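Local atomic coordinates of inositol dehydrogenase (PDB entry 4MKX), a protein that probably oxidises scyllo-inositol with NAD as the cofactor, as a member of the Gfo/Idh/MocA family of Rossmann-fold dehydrogenases. Residues V214-L219 and Q342-K347; G218-Y223 and E231-A236. One frame throughout, in Å; residues are numbered along the deposited sequence.

Contact 1 (V214-L219 and Q342-K347); sequences VWAIGL and QEAFEK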
ATOM      1  N   VAL A 214     -23.873  22.649 -11.379  1.00 13.99           N
ATOM      2  CA  VAL A 214     -22.766  22.606 -10.433  1.00 15.37           C
ATOM      3  C   VAL A 214     -23.014  23.530  -9.248  1.00 15.01           C
ATOM      4  O   VAL A 214     -23.739  24.527  -9.345  1.00 14.10           O
ATOM      5  CB  VAL A 214     -21.439  23.050 -11.098  1.00 14.93           C
ATOM      6  CG1 VAL A 214     -21.144  22.215 -12.333  1.00 17.94           C
ATOM      7  CG2 VAL A 214     -21.486  24.521 -11.471  1.00 15.16           C
ATOM      8  N   TRP A 215     -22.419  23.182  -8.114  1.00 11.52           N
ATOM      9  CA  TRP A 215     -22.316  24.097  -6.987  1.00 11.61           C
ATOM     10  C   TRP A 215     -20.873  23.992  -6.539  1.00 14.07           C
ATOM     11  O   TRP A 215     -20.308  22.905  -6.549  1.00 13.83           O
ATOM     12  CB  TRP A 215     -23.265  23.688  -5.851  1.00  9.25           C
ATOM     13  CG  TRP A 215     -23.234  24.610  -4.655  1.00 12.43           C
ATOM     14  CD1 TRP A 215     -23.123  25.975  -4.664  1.00 13.05           C
ATOM     15  CD2 TRP A 215     -23.322  24.226  -3.276  1.00 12.39           C
ATOM     16  NE1 TRP A 215     -23.138  26.459  -3.377  1.00 12.98           N
ATOM     17  CE2 TRP A 215     -23.240  25.405  -2.505  1.00 11.31           C
ATOM     18  CE3 TRP A 215     -23.443  22.998  -2.621  1.00 14.20           C
ATOM     19  CZ2 TRP A 215     -23.304  25.392  -1.109  1.00 14.37           C
ATOM     20  CZ3 TRP A 215     -23.503  22.983  -1.232  1.00 14.69           C
ATOM     21  CH2 TRP A 215     -23.433  24.176  -0.490  1.00 13.64           C
ATOM     22  N   ALA A 216     -20.270  25.117  -6.181  1.00 10.75           N
ATOM     23  CA  ALA A 216     -18.885  25.131  -5.743  1.00 12.99           C
ATOM     24  C   ALA A 216     -18.757  26.027  -4.533  1.00 14.90           C
ATOM     25  O   ALA A 216     -19.399  27.093  -4.441  1.00 14.48           O
ATOM     26  CB  ALA A 216     -17.950  25.597  -6.864  1.00 12.61           C
ATOM     27  N   ILE A 217     -17.942  25.582  -3.589  1.00 12.51           N
ATOM     28  CA  ILE A 217     -17.638  26.360  -2.400  1.00 11.63           C
ATOM     29  C   ILE A 217     -16.133  26.384  -2.195  1.00 13.39           C
ATOM     30  O   ILE A 217     -15.394  25.630  -2.820  1.00 13.05           O
ATOM     31  CB  ILE A 217     -18.341  25.807  -1.134  1.00 11.05           C
ATOM     32  CG1 ILE A 217     -17.883  24.383  -0.811  1.00 11.33           C
ATOM     33  CG2 ILE A 217     -19.858  25.838  -1.290  1.00 12.21           C
ATOM     34  CD1 ILE A 217     -18.623  23.795   0.409  1.00 11.69           C
ATOM     35  N   GLY A 218     -15.668  27.265  -1.331  1.00 13.41           N
ATOM     36  CA  GLY A 218     -14.245  27.387  -1.138  1.00 14.05           C
ATOM     37  C   GLY A 218     -13.916  28.181   0.088  1.00 16.08           C
ATOM     38  O   GLY A 218     -14.796  28.777   0.715  1.00 18.96           O
ATOM     39  N   LEU A 219     -12.635  28.219   0.407  0.86 14.03           N
ATOM     40  CA  LEU A 219     -12.203  28.703   1.690  0.86 20.44           C
ATOM     41  C   LEU A 219     -10.770  29.158   1.546  0.86 23.80           C
ATOM     42  O   LEU A 219      -9.989  28.550   0.808  0.86 26.80           O
ATOM     43  CB  LEU A 219     -12.308  27.546   2.693  0.86 26.21           C
ATOM     44  CG  LEU A 219     -11.910  27.654   4.163  0.86 26.74           C
ATOM     45  CD1 LEU A 219     -12.787  28.658   4.889  0.86 25.30           C
ATOM     46  CD2 LEU A 219     -12.031  26.274   4.808  0.86 23.41           C
ATOM     47  N   GLN A 342     -16.875  28.782 -11.305  1.00 16.33           N
ATOM     48  CA  GLN A 342     -16.506  30.067 -10.737  1.00 16.81           C
ATOM     49  C   GLN A 342     -17.743  30.890 -10.389  1.00 18.47           C
ATOM     50  O   GLN A 342     -17.781  31.578  -9.362  1.00 17.06           O
ATOM     51  CB  GLN A 342     -15.657  30.856 -11.727  1.00 20.36           C
ATOM     52  CG  GLN A 342     -14.592  31.672 -11.061  1.00 28.19           C
ATOM     53  CD  GLN A 342     -13.582  30.798 -10.349  1.00 28.19           C
ATOM     54  OE1 GLN A 342     -12.954  29.926 -10.960  1.00 34.69           O
ATOM     55  NE2 GLN A 342     -13.429  31.015  -9.047  1.00 34.39           N
ATOM     56  N   GLU A 343     -18.749  30.828 -11.255  1.00 16.23           N
ATOM     57  CA  GLU A 343     -19.966  31.601 -11.036  1.00 15.93           C
ATOM     58  C   GLU A 343     -20.735  31.038  -9.847  1.00 16.72           C
ATOM     59  O   GLU A 343     -21.259  31.791  -9.028  1.00 16.85           O
ATOM     60  CB  GLU A 343     -20.851  31.592 -12.280  1.00 15.87           C
ATOM     61  CG  GLU A 343     -22.022  32.564 -12.178  1.00 23.73           C
ATOM     62  CD  GLU A 343     -22.971  32.462 -13.348  1.00 31.91           C
ATOM     63  OE1 GLU A 343     -22.579  31.883 -14.388  1.00 30.25           O
ATOM     64  OE2 GLU A 343     -24.114  32.957 -13.220  1.00 34.61           O
ATOM     65  N   ALA A 344     -20.798  29.713  -9.761  1.00 14.29           N
ATOM     66  CA  ALA A 344     -21.452  29.053  -8.636  1.00 15.39           C
ATOM     67  C   ALA A 344     -20.781  29.425  -7.324  1.00 15.64           C
ATOM     68  O   ALA A 344     -21.446  29.616  -6.311  1.00 13.87           O
ATOM     69  CB  ALA A 344     -21.456  27.547  -8.834  1.00 14.94           C
ATOM     70  N   PHE A 345     -19.458  29.517  -7.337  1.00 16.47           N
ATOM     71  CA  PHE A 345     -18.738  29.925  -6.146  1.00 16.57           C
ATOM     72  C   PHE A 345     -19.036  31.373  -5.722  1.00 19.05           C
ATOM     73  O   PHE A 345     -19.251  31.644  -4.543  1.00 18.86           O
ATOM     74  CB  PHE A 345     -17.234  29.735  -6.320  1.00 16.65           C
ATOM     75  CG  PHE A 345     -16.446  30.415  -5.261  1.00 18.30           C
ATOM     76  CD1 PHE A 345     -16.410  29.894  -3.977  1.00 18.20           C
ATOM     77  CD2 PHE A 345     -15.780  31.601  -5.526  1.00 22.88           C
ATOM     78  CE1 PHE A 345     -15.709  30.535  -2.978  1.00 21.44           C
ATOM     79  CE2 PHE A 345     -15.074  32.247  -4.529  1.00 22.75           C
ATOM     80  CZ  PHE A 345     -15.040  31.711  -3.255  1.00 21.40           C
ATOM     81  N   GLU A 346     -19.047  32.300  -6.671  0.85 16.27           N
ATOM     82  CA  GLU A 346     -19.286  33.702  -6.326  0.85 19.86           C
ATOM     83  C   GLU A 346     -20.723  33.946  -5.875  0.85 14.50           C
ATOM     84  O   GLU A 346     -20.966  34.745  -4.976  0.85 22.46           O
ATOM     85  CB  GLU A 346     -18.917  34.623  -7.499  0.85 21.75           C
ATOM     86  CG  GLU A 346     -17.431  34.639  -7.802  0.85 23.77           C
ATOM     87  CD  GLU A 346     -17.095  35.428  -9.051  0.85 32.74           C
ATOM     88  OE1 GLU A 346     -18.031  35.936  -9.706  0.85 34.52           O
ATOM     89  OE2 GLU A 346     -15.892  35.533  -9.379  0.85 37.33           O
ATOM     90  N   LYS A 347     -21.671  33.242  -6.481  1.00 16.81           N
ATOM     91  CA  LYS A 347     -23.078  33.389  -6.118  1.00 19.43           C
ATOM     92  C   LYS A 347     -23.441  32.539  -4.912  1.00 19.22           C
ATOM     93  O   LYS A 347     -24.464  32.777  -4.267  1.00 21.64           O
ATOM     94  CB  LYS A 347     -23.976  32.981  -7.288  1.00 19.71           C
ATOM     95  CG  LYS A 347     -23.933  33.939  -8.475  1.00 28.20           C
ATOM     96  CD  LYS A 347     -24.909  33.509  -9.566  1.00 30.89           C
ATOM     97  CE  LYS A 347     -25.344  34.701 -10.403  1.00 37.69           C
ATOM     98  NZ  LYS A 347     -24.169  35.429 -10.971  1.00 38.58           N
TER
HETATM   99  O   HOH W   1     -19.799  29.387  -2.718  1.00 17.07           O
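A216 O accepts a hydrogen bond from a water and is also met by the CA-H of F345. The water oxygen lies 2.9 Å from A216 O. The same water also donates to F345 O, so it bridges strand and helix. The approach of F345 is a CA-H...O contact, with F345 CA 3.4 Å from A216 O and an angle of 149° at the hydrogen. No direct hydrogen bond joins the two segments. This is helix-on-sheet packing in the C-terminal alpha/beta domain: the axes of 214-219 and 342-347 cross at -61° and come within 6.3 Å. The small side chains of A216 and A344 are consistent with this close approach. A344 points its CB at the strand, where it meets V214 CG2 at 4.0 Å and the backbone of W215 and A216. A216 CB meets F345 CB at 4.2 Å. W215 NE1 is hydrogen-bonded to N348 OD1, just after the helix, and W215 packs on W215 of the second subunit. F345 CG stands anti to the backbone N (chi1 167°), which sets the ring out toward G218. A side chain on G218 would point toward this ring. G218 has none, and the ring edge takes the place: F345 CE1 rests 3.7 Å from G218 N.

Contact 2 (G218-Y223 and E231-A236); sequences GLNRAY and ELETGA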
ATOM      1  N   GLY A 218     -15.668  27.265  -1.331  1.00 13.41           N
ATOM      2  CA  GLY A 218     -14.245  27.387  -1.138  1.00 14.05           C
ATOM      3  C   GLY A 218     -13.916  28.181   0.088  1.00 16.08           C
ATOM      4  O   GLY A 218     -14.796  28.777   0.715  1.00 18.96           O
ATOM      5  N   LEU A 219     -12.635  28.219   0.407  0.86 14.03           N
ATOM      6  CA  LEU A 219     -12.203  28.703   1.690  0.86 20.44           C
ATOM      7  C   LEU A 219     -10.770  29.158   1.546  0.86 23.80           C
ATOM      8  O   LEU A 219      -9.989  28.550   0.808  0.86 26.80           O
ATOM      9  CB  LEU A 219     -12.308  27.546   2.693  0.86 26.21           C
ATOM     10  CG  LEU A 219     -11.910  27.654   4.163  0.86 26.74           C
ATOM     11  CD1 LEU A 219     -12.787  28.658   4.889  0.86 25.30           C
ATOM     12  CD2 LEU A 219     -12.031  26.274   4.808  0.86 23.41           C
ATOM     13  N   ASN A 220     -10.425  30.237   2.230  1.00 25.09           N
ATOM     14  CA  ASN A 220      -9.029  30.637   2.359  1.00 25.62           C
ATOM     15  C   ASN A 220      -8.520  30.584   3.806  1.00 28.54           C
ATOM     16  O   ASN A 220      -8.189  31.613   4.396  1.00 33.67           O
ATOM     17  CB  ASN A 220      -8.840  32.020   1.769  1.00 25.55           C
ATOM     18  CG  ASN A 220      -9.019  32.025   0.276  1.00 29.25           C
ATOM     19  OD1 ASN A 220      -8.486  31.157  -0.417  1.00 27.44           O
ATOM     20  ND2 ASN A 220      -9.788  32.983  -0.232  1.00 30.83           N
ATOM     21  N   ARG A 221      -8.438  29.376   4.359  0.69 20.20           N
ATOM     22  CA  ARG A 221      -8.142  29.197   5.780  0.69 21.46           C
ATOM     23  C   ARG A 221      -6.680  29.480   6.096  0.69 24.48           C
ATOM     24  O   ARG A 221      -6.365  30.270   6.985  0.69 25.23           O
ATOM     25  CB  ARG A 221      -8.476  27.770   6.215  0.69 25.12           C
ATOM     26  CG  ARG A 221      -8.524  27.589   7.726  0.69 21.00           C
ATOM     27  CD  ARG A 221      -9.950  27.799   8.193  0.69 27.30           C
ATOM     28  NE  ARG A 221     -10.735  26.591   7.993  0.69 28.78           N
ATOM     29  CZ  ARG A 221     -12.051  26.510   8.152  0.69 23.55           C
ATOM     30  NH1 ARG A 221     -12.760  27.577   8.504  0.69 25.73           N
ATOM     31  NH2 ARG A 221     -12.660  25.358   7.933  0.69 21.17           N
ATOM     32  N   ALA A 222      -5.788  28.821   5.360  1.00 23.49           N
ATOM     33  CA  ALA A 222      -4.353  28.943   5.607  1.00 21.82           C
ATOM     34  C   ALA A 222      -3.799  30.309   5.182  1.00 24.96           C
ATOM     35  O   ALA A 222      -2.872  30.836   5.810  1.00 25.36           O
ATOM     36  CB  ALA A 222      -3.598  27.813   4.913  1.00 21.06           C
ATOM     37  N   TYR A 223      -4.355  30.861   4.105  1.00 21.60           N
ATOM     38  CA  TYR A 223      -3.937  32.164   3.590  1.00 25.70           C
ATOM     39  C   TYR A 223      -5.154  33.057   3.288  1.00 27.85           C
ATOM     40  O   TYR A 223      -5.544  33.202   2.123  1.00 23.94           O
ATOM     41  CB  TYR A 223      -3.089  31.998   2.317  1.00 22.70           C
ATOM     42  CG  TYR A 223      -1.820  31.169   2.481  1.00 24.56           C
ATOM     43  CD1 TYR A 223      -1.869  29.775   2.501  1.00 24.29           C
ATOM     44  CD2 TYR A 223      -0.571  31.781   2.591  1.00 25.72           C
ATOM     45  CE1 TYR A 223      -0.715  29.011   2.648  1.00 25.73           C
ATOM     46  CE2 TYR A 223       0.596  31.021   2.737  1.00 24.10           C
ATOM     47  CZ  TYR A 223       0.515  29.640   2.763  1.00 25.97           C
ATOM     48  OH  TYR A 223       1.662  28.876   2.910  1.00 24.43           O
ATOM     49  N   GLU A 231      -9.229  35.180  -4.860  0.78 34.59           N
ATOM     50  CA  GLU A 231      -8.652  33.883  -5.168  0.78 30.17           C
ATOM     51  C   GLU A 231      -9.044  32.865  -4.110  0.78 25.59           C
ATOM     52  O   GLU A 231      -9.604  33.224  -3.083  0.78 26.81           O
ATOM     53  CB  GLU A 231      -7.130  33.964  -5.300  0.78 31.38           C
ATOM     54  CG  GLU A 231      -6.644  34.116  -6.732  0.78 36.97           C
ATOM     55  CD  GLU A 231      -6.972  32.914  -7.618  0.78 35.31           C
ATOM     56  OE1 GLU A 231      -7.479  31.883  -7.113  0.78 32.93           O
ATOM     57  OE2 GLU A 231      -6.717  32.999  -8.835  0.78 39.58           O
ATOM     58  N   LEU A 232      -8.772  31.595  -4.383  1.00 24.42           N
ATOM     59  CA  LEU A 232      -9.118  30.524  -3.453  1.00 20.35           C
ATOM     60  C   LEU A 232      -7.922  29.636  -3.255  1.00 23.53           C
ATOM     61  O   LEU A 232      -7.207  29.337  -4.214  1.00 24.23           O
ATOM     62  CB  LEU A 232     -10.260  29.667  -4.002  1.00 22.81           C
ATOM     63  CG  LEU A 232     -11.687  30.168  -3.827  1.00 22.77           C
ATOM     64  CD1 LEU A 232     -12.655  29.272  -4.581  1.00 22.38           C
ATOM     65  CD2 LEU A 232     -12.033  30.225  -2.347  1.00 20.24           C
ATOM     66  N   GLU A 233      -7.711  29.193  -2.020  1.00 17.97           N
ATOM     67  CA  GLU A 233      -6.654  28.229  -1.749  1.00 20.28           C
ATOM     68  C   GLU A 233      -7.164  26.789  -1.827  1.00 18.16           C
ATOM     69  O   GLU A 233      -6.424  25.893  -2.223  1.00 16.73           O
ATOM     70  CB  GLU A 233      -6.015  28.495  -0.388  1.00 22.37           C
ATOM     71  CG  GLU A 233      -6.899  28.153   0.767  1.00 27.11           C
ATOM     72  CD  GLU A 233      -6.200  28.289   2.090  1.00 26.82           C
ATOM     73  OE1 GLU A 233      -5.370  29.217   2.220  1.00 26.76           O
ATOM     74  OE2 GLU A 233      -6.496  27.477   2.992  1.00 26.59           O
ATOM     75  N   THR A 234      -8.417  26.559  -1.434  1.00 15.32           N
ATOM     76  CA  THR A 234      -9.039  25.241  -1.588  1.00 13.68           C
ATOM     77  C   THR A 234     -10.487  25.432  -1.973  1.00 16.30           C
ATOM     78  O   THR A 234     -11.170  26.302  -1.432  1.00 15.18           O
ATOM     79  CB  THR A 234      -9.008  24.407  -0.287  1.00 14.28           C
ATOM     80  OG1 THR A 234      -7.719  24.503   0.321  1.00 16.17           O
ATOM     81  CG2 THR A 234      -9.307  22.941  -0.588  1.00 14.18           C
ATOM     82  N   GLY A 235     -10.964  24.617  -2.907  1.00 11.82           N
ATOM     83  CA  GLY A 235     -12.355  24.668  -3.290  1.00 12.51           C
ATOM     84  C   GLY A 235     -12.854  23.277  -3.568  1.00 10.75           C
ATOM     85  O   GLY A 235     -12.083  22.365  -3.882  1.00 12.88           O
ATOM     86  N   ALA A 236     -14.154  23.102  -3.439  1.00  9.61           N
ATOM     87  CA  ALA A 236     -14.764  21.833  -3.721  1.00  9.97           C
ATOM     88  C   ALA A 236     -16.027  22.069  -4.525  1.00 12.98           C
ATOM     89  O   ALA A 236     -16.668  23.118  -4.404  1.00 12.24           O
ATOM     90  CB  ALA A 236     -15.083  21.100  -2.418  1.00 10.77           C
TER
HETATM   91  O   HOH W   2      -8.750  26.179   2.286  1.00 24.11           O
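E233 reaches across to the turn that follows strand 211-219. Its CB lies 3.6 Å from N220 OD1. CG sits between the backbone N and the carbonyl carbon (chi1 71°) and comes close to L219 O. The chain then runs extended, and the carboxylate meets the backbone of R221 to Y223. OE2 accepts from A222 N at 2.8 Å in a nearly straight bond (165°). It also takes a bond from a water that links L219 O and T234 OG1. OE1 accepts from Y223 N at 2.7 Å and lies in plane at the edge of the Y223 ring. Both amides come in on the syn side. An alanine at E233 would probably leave the amides of A222 and Y223 without their acceptor and set the turn free to shift. N220 OD1 accepts from E233 N at 2.7 Å, and N220 ND2 donates to E231 O at 2.9 Å and to D227. R221 turns to the second subunit, with salt bridges to D243 and D161 there. Between the strands, L219 N bonds to T234 O at 3.0 Å, and the return bond from T234 N is weak. This is an antiparallel beta hairpin with a long connection, pinned by side chain-to-backbone bonds.

In the fold
The N-terminal Rossmann domain comes first in the chain and takes no part in either contact. Strand 211-219 of the C-terminal domain then starts both. Contact 2 closes a short loop: seven residues separate its segments, within the connection from strand 211-219 to strand 234-241. Contact 1 closes a long loop of 122 residues. The loop of contact 2 lies within it, and the two contacts share G218 and L219. The chain adds strands 246-252, 260-267 and 271-274 to the mixed sheet before helix 328-347, and strand 351-352 follows the helix. The contacts also touch directly: F345 CZ packs on L232 CD2, and I217 O is probably hydrogen-bonded to A236 N. Hairpin, sheet and late helix are thus joined, next to the second subunit.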